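Local coordinates for protein tRNA (uracil(54)-C(5))-methyltransferase (Pyrococcus abyssi, PDB 2JJQ) that methylates C5 of uridine 54 in tRNA, using S-adenosyl-L-methionine as the methyl donor and releasing S-adenosyl-L-homocysteine, at residues T163-E166 with A167-L171; L171-F174 with I175-K179; V182-I185 with K186-E189. One frame throughout, in Å; residues are numbered along the deposited sequence.

Interaction 1: T163-E166 with A167-L171; sequences TSRE and AIERL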
# COMPACT_ATOMS: atom_id res chain seq x y z
N THR A 163 11.87 12.44 -7.58
CA THR A 163 11.02 13.55 -7.14
C THR A 163 11.21 13.80 -5.68
O THR A 163 11.03 14.93 -5.24
CB THR A 163 9.53 13.27 -7.46
OG1 THR A 163 9.41 13.11 -8.86
CG2 THR A 163 8.60 14.39 -7.02
N SER A 164 11.51 12.77 -4.89
CA SER A 164 11.56 12.98 -3.43
C SER A 164 12.78 13.84 -3.09
O SER A 164 12.72 14.71 -2.27
CB SER A 164 11.58 11.64 -2.66
OG SER A 164 12.73 10.90 -3.01
N ARG A 165 13.89 13.60 -3.76
CA ARG A 165 15.11 14.42 -3.59
C ARG A 165 14.84 15.92 -3.82
O ARG A 165 15.17 16.79 -2.98
CB ARG A 165 16.18 13.93 -4.59
CG ARG A 165 17.56 14.65 -4.36
CD ARG A 165 18.66 14.01 -5.21
NE ARG A 165 19.11 12.76 -4.62
CZ ARG A 165 19.99 12.66 -3.60
NH1 ARG A 165 20.53 13.74 -3.05
NH2 ARG A 165 20.32 11.46 -3.13
N GLU A 166 14.17 16.23 -4.94
CA GLU A 166 13.74 17.58 -5.26
C GLU A 166 12.78 18.18 -4.19
O GLU A 166 12.93 19.34 -3.75
CB GLU A 166 13.08 17.66 -6.66
CG GLU A 166 12.25 19.00 -6.76
CD GLU A 166 11.64 19.32 -8.15
OE1 GLU A 166 11.73 18.49 -9.08
OE2 GLU A 166 11.05 20.42 -8.28
N ALA A 167 11.80 17.40 -3.74
CA ALA A 167 10.86 17.92 -2.76
C ALA A 167 11.57 18.22 -1.46
O ALA A 167 11.32 19.23 -0.83
CB ALA A 167 9.68 16.92 -2.53
N ILE A 168 12.43 17.30 -1.04
CA ILE A 168 13.17 17.48 0.18
C ILE A 168 14.05 18.72 0.04
O ILE A 168 14.07 19.59 0.90
CB ILE A 168 13.94 16.20 0.55
CG1 ILE A 168 12.93 15.11 0.96
CG2 ILE A 168 14.81 16.45 1.80
CD1 ILE A 168 13.57 13.71 1.05
N GLU A 169 14.75 18.85 -1.06
CA GLU A 169 15.62 20.01 -1.14
C GLU A 169 14.84 21.33 -1.14
O GLU A 169 15.23 22.26 -0.44
CB GLU A 169 16.59 19.87 -2.30
CG GLU A 169 16.05 20.13 -3.66
CD GLU A 169 17.17 20.04 -4.71
OE1 GLU A 169 17.73 18.94 -4.89
OE2 GLU A 169 17.50 21.09 -5.33
N ARG A 170 13.70 21.40 -1.86
CA ARG A 170 12.85 22.59 -1.79
C ARG A 170 12.29 22.80 -0.40
O ARG A 170 12.07 23.92 0.05
CB ARG A 170 11.68 22.51 -2.75
CG ARG A 170 12.01 22.21 -4.20
CD ARG A 170 12.67 23.32 -4.90
NE ARG A 170 12.61 23.07 -6.36
CZ ARG A 170 11.75 23.68 -7.16
NH1 ARG A 170 10.92 24.57 -6.63
NH2 ARG A 170 11.74 23.45 -8.47
N LEU A 171 11.98 21.70 0.28
CA LEU A 171 11.35 21.85 1.57
C LEU A 171 12.32 22.55 2.52
O LEU A 171 11.94 23.40 3.32
CB LEU A 171 10.98 20.47 2.15
CG LEU A 171 10.35 20.53 3.55
CD1 LEU A 171 9.14 21.48 3.71
CD2 LEU A 171 9.98 19.07 4.00
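E166 and R170 run alongside each other, one helical turn apart. The E166 chain is extended. R170 folds back at chi2 (-71°), which carries its guanidinium over to the glutamate. E166 OE2 sits over one face of that group, 3.1 Å from R170 NH2. The carboxylate and guanidinium planes are only 22° apart. The oxygen stands well off the guanidinium plane, so this salt bridge rests on charge and not on an N-H bond. The N-H groups of R170 serve other partners: NH2 pairs with D225 and NH1 bonds the carbonyl of Y223. R170 CG also rests on E166 O, at 3.0 Å. E169 CG, between its own backbone N and carbonyl carbon (chi1 77°), also touches E166 O.

On another side of the helix, I168 lays CG1 against S164 O at 3.3 Å. S164 OG turns back to G161 O and to the backbone N of C157, probably a ligand of the iron-sulfur cluster. A167, I168 and L171 pack on the sheet through M195. The four backbone bonds, from A167 N to T163 O through R170 N to E166 O, are the i to i+4 ladder of an alpha-helix, here an amphipathic one lying on a beta-sheet.

Interaction 2: L171-F174 with I175-K179; sequences LKEF and IEEEK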
# COMPACT_ATOMS: atom_id res chain seq x y z
N LEU A 171 11.98 21.70 0.28
CA LEU A 171 11.35 21.85 1.57
C LEU A 171 12.32 22.55 2.52
O LEU A 171 11.94 23.40 3.32
CB LEU A 171 10.98 20.47 2.15
CG LEU A 171 10.35 20.53 3.55
CD1 LEU A 171 9.14 21.48 3.71
CD2 LEU A 171 9.98 19.07 4.00
N LYS A 172 13.58 22.13 2.46
CA LYS A 172 14.60 22.71 3.34
C LYS A 172 14.72 24.23 3.10
O LYS A 172 14.79 25.02 4.05
CB LYS A 172 15.94 21.98 3.14
CG LYS A 172 15.93 20.61 3.81
CD LYS A 172 17.16 19.87 3.45
CE LYS A 172 17.24 18.58 4.18
NZ LYS A 172 18.26 17.68 3.55
N GLU A 173 14.68 24.64 1.84
CA GLU A 173 14.72 26.09 1.50
C GLU A 173 13.53 26.86 2.04
O GLU A 173 13.70 27.95 2.61
CB GLU A 173 14.73 26.28 0.00
CG GLU A 173 16.03 25.93 -0.67
CD GLU A 173 15.83 25.79 -2.19
OE1 GLU A 173 14.77 26.25 -2.69
OE2 GLU A 173 16.70 25.20 -2.86
N PHE A 174 12.34 26.29 1.86
CA PHE A 174 11.07 26.79 2.39
C PHE A 174 11.14 26.99 3.91
O PHE A 174 10.80 28.06 4.44
CB PHE A 174 9.95 25.77 2.05
CG PHE A 174 8.54 26.23 2.33
CD1 PHE A 174 8.12 27.53 2.03
CD2 PHE A 174 7.58 25.30 2.79
CE1 PHE A 174 6.81 27.93 2.28
CE2 PHE A 174 6.27 25.68 3.04
CZ PHE A 174 5.86 27.02 2.79
N ILE A 175 11.56 25.94 4.60
CA ILE A 175 11.64 25.96 6.02
C ILE A 175 12.67 27.03 6.40
O ILE A 175 12.48 27.80 7.33
CB ILE A 175 12.12 24.60 6.58
CG1 ILE A 175 10.96 23.58 6.55
CG2 ILE A 175 12.50 24.74 8.06
CD1 ILE A 175 11.39 22.15 6.77
N GLU A 176 13.79 27.03 5.71
CA GLU A 176 14.88 27.91 6.15
C GLU A 176 14.50 29.36 5.89
O GLU A 176 14.67 30.25 6.74
CB GLU A 176 16.17 27.58 5.44
CG GLU A 176 17.24 28.69 5.63
CD GLU A 176 18.57 28.29 5.05
OE1 GLU A 176 18.91 27.09 5.20
OE2 GLU A 176 19.26 29.16 4.46
N GLU A 177 13.99 29.62 4.70
CA GLU A 177 13.81 31.01 4.29
C GLU A 177 12.56 31.64 4.82
O GLU A 177 12.50 32.87 4.93
CB GLU A 177 13.84 31.20 2.78
CG GLU A 177 15.09 30.68 2.15
CD GLU A 177 15.00 30.76 0.64
OE1 GLU A 177 14.28 31.66 0.14
OE2 GLU A 177 15.68 29.95 -0.03
N GLU A 178 11.56 30.82 5.16
CA GLU A 178 10.34 31.32 5.76
C GLU A 178 10.34 31.07 7.27
O GLU A 178 9.35 31.37 7.93
CB GLU A 178 9.09 30.66 5.12
CG GLU A 178 8.91 31.01 3.64
CD GLU A 178 8.63 32.52 3.38
OE1 GLU A 178 8.13 33.22 4.30
OE2 GLU A 178 8.93 32.98 2.26
N LYS A 179 11.44 30.52 7.78
CA LYS A 179 11.64 30.27 9.23
C LYS A 179 10.43 29.52 9.79
O LYS A 179 9.71 29.97 10.70
CB LYS A 179 11.92 31.58 9.98
CG LYS A 179 13.21 32.27 9.47
CD LYS A 179 14.46 31.33 9.60
CE LYS A 179 15.75 31.99 9.07
NZ LYS A 179 16.78 31.00 8.59
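L171 overlaps I175 one turn further along the alpha-helix, and the two side chains cross at a slant. L171 CG meets I175 CD1 at 3.8 Å, with L171 CD1 close to the same methyl. I175 CG1 is anti to its carbonyl carbon (chi1 -77°), which turns the branch back over L171 O. Both side chains belong to the sheet-facing side of this amphipathic helix. They pack on I135 and L192, which lie on neighbouring strands.

F174 is buried on another side, against P220, I180 and the ring of Y223. E178 CG approaches the F174 ring obliquely, 3.9 Å from F174 CD1. The ring and the carboxylate are turned 54° apart. E178 bends at chi2 (-65°), and its OE2 is hydrogen-bonded to the hydroxyl of Y223. The same tyrosine thus meets both residues of this pair.

E173 and E177 extend from the same side of the helix. The nearest carboxylate oxygens, E173 OE1 and E177 OE2, stay 4.6 Å apart. The like charges probably disfavour a closer approach; E177 OE1 has a weak hydrogen bond to Y223 OH.

The i to i+4 backbone bonds continue to E178 N, which reaches F174 O at 3.0 Å. K179 then leaves the helix with positive phi. Its chain curls back, and K179 NZ donates to E176 O at 2.9 Å.

Interaction 3: V182-I185 with K186-E189; sequences VWNI and KKDE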
# COMPACT_ATOMS: atom_id res chain seq x y z
N VAL A 182 9.08 23.60 13.08
CA VAL A 182 8.91 22.18 12.74
C VAL A 182 8.70 21.29 13.99
O VAL A 182 8.71 21.77 15.13
CB VAL A 182 10.04 21.61 11.85
CG1 VAL A 182 10.13 22.35 10.51
CG2 VAL A 182 11.40 21.61 12.60
N TRP A 183 8.44 20.01 13.77
CA TRP A 183 7.98 19.12 14.86
C TRP A 183 9.14 18.85 15.79
O TRP A 183 10.20 18.36 15.36
CB TRP A 183 7.54 17.80 14.26
CG TRP A 183 6.83 16.82 15.14
CD1 TRP A 183 6.49 16.95 16.45
CD2 TRP A 183 6.28 15.59 14.70
NE1 TRP A 183 5.82 15.81 16.89
CE2 TRP A 183 5.65 14.97 15.81
CE3 TRP A 183 6.27 14.92 13.47
CZ2 TRP A 183 5.03 13.73 15.72
CZ3 TRP A 183 5.65 13.69 13.38
CH2 TRP A 183 5.03 13.12 14.50
N ASN A 184 8.92 19.13 17.07
CA ASN A 184 9.87 18.73 18.10
C ASN A 184 9.26 17.51 18.73
O ASN A 184 8.27 17.62 19.46
CB ASN A 184 9.93 19.80 19.17
CG ASN A 184 10.73 19.35 20.41
OD1 ASN A 184 11.10 18.18 20.54
ND2 ASN A 184 11.00 20.30 21.30
N ILE A 185 9.82 16.35 18.41
CA ILE A 185 9.22 15.08 18.87
C ILE A 185 9.26 14.85 20.40
O ILE A 185 8.36 14.23 20.96
CB ILE A 185 9.86 13.90 18.15
CG1 ILE A 185 9.44 13.94 16.69
CG2 ILE A 185 9.44 12.59 18.83
CD1 ILE A 185 10.41 13.22 15.78
N LYS A 186 10.28 15.38 21.06
CA LYS A 186 10.36 15.28 22.51
C LYS A 186 9.21 15.94 23.23
O LYS A 186 8.84 15.51 24.33
CB LYS A 186 11.65 15.91 23.01
CG LYS A 186 12.87 15.07 22.79
CD LYS A 186 14.06 15.65 23.55
CE LYS A 186 15.39 15.06 23.07
NZ LYS A 186 16.52 15.73 23.81
N LYS A 187 8.67 17.02 22.67
CA LYS A 187 7.66 17.80 23.36
C LYS A 187 6.34 17.77 22.63
O LYS A 187 5.29 18.21 23.15
CB LYS A 187 8.14 19.25 23.53
CG LYS A 187 9.35 19.39 24.46
CD LYS A 187 10.02 20.75 24.33
CE LYS A 187 9.15 21.86 24.88
NZ LYS A 187 9.98 22.93 25.53
N ASP A 188 6.38 17.24 21.40
CA ASP A 188 5.20 17.28 20.54
C ASP A 188 4.69 18.69 20.34
O ASP A 188 3.50 18.97 20.49
CB ASP A 188 4.08 16.44 21.10
CG ASP A 188 3.94 15.15 20.40
OD1 ASP A 188 4.97 14.65 19.88
OD2 ASP A 188 2.79 14.66 20.35
N GLU A 189 5.61 19.56 19.97
CA GLU A 189 5.29 20.93 19.66
C GLU A 189 5.87 21.25 18.30
O GLU A 189 6.80 20.58 17.84
CB GLU A 189 5.88 21.84 20.71
CG GLU A 189 5.21 21.63 22.09
CD GLU A 189 5.85 22.44 23.23
OE1 GLU A 189 6.89 23.12 23.01
OE2 GLU A 189 5.30 22.38 24.36
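The backbone doubles back between N184 and E189, which form a single antiparallel, hydrogen-bonded pair: N184 N donates to E189 O at 2.7 Å, almost straight at 174°. The return is uneven. D188 N and E189 N both turn to N184 O, each by a weak bond. K187 N reaches N184 O at 3.3 Å, from above the carbonyl plane. One carbonyl thus gathers three N-H groups. D188 takes left-handed backbone angles, with positive phi.

The N184 side chain bends over the turn. Its CG is anti to the backbone N (chi1 171°), which brings N184 OD1 to 3.0 Å from K186 N. That bond is weak, as is a second one from K187 N to the same oxygen. On the amide's other branch, N184 ND2 lies against the K187 chain, 3.2 Å from K187 CD. Here the side chains cross rather than run together.

The D188 carboxylate comes up beside the edge of the W183 indole. W183 NE1 donates to D188 OD1 at 3.3 Å, a weak but fairly straight bond, with the ring and carboxylate planes 55° apart. I185 CG1 sits 3.9 Å above one face of the indole of W183, offset toward its rim. W183 also makes a cation-pi contact with R193 and meets the ring of Y194. Its backbone pairs with I135 and K137, which ties the loop to the end of strand 130-136. D188 and E189 both face N184, which fits a G1 beta bulge, closing a short hairpin-like turn between helix 162-178 and strand 192-199.

In the fold
Interactions 1 and 2 are successive parts of helix 162-178, with centres 12 Å apart, and they share L171. Interaction 3 follows in the loop leading to strand 192-199. Its centre is about 17 Å from that of interaction 2 and 22 Å from that of interaction 1. It touches interaction 2 where I175 CD1 packs on V182 CG1 at 4.0 Å. All three meet the five-stranded mixed sheet through strand 130-136, and the helix also packs on strand 192-199. Along the chain the order is helix, turn, strand. S164, at the start of the helix, lies near C157, probably a cluster ligand, so the helix runs along the sheet from the probable iron-sulfur site toward the loop.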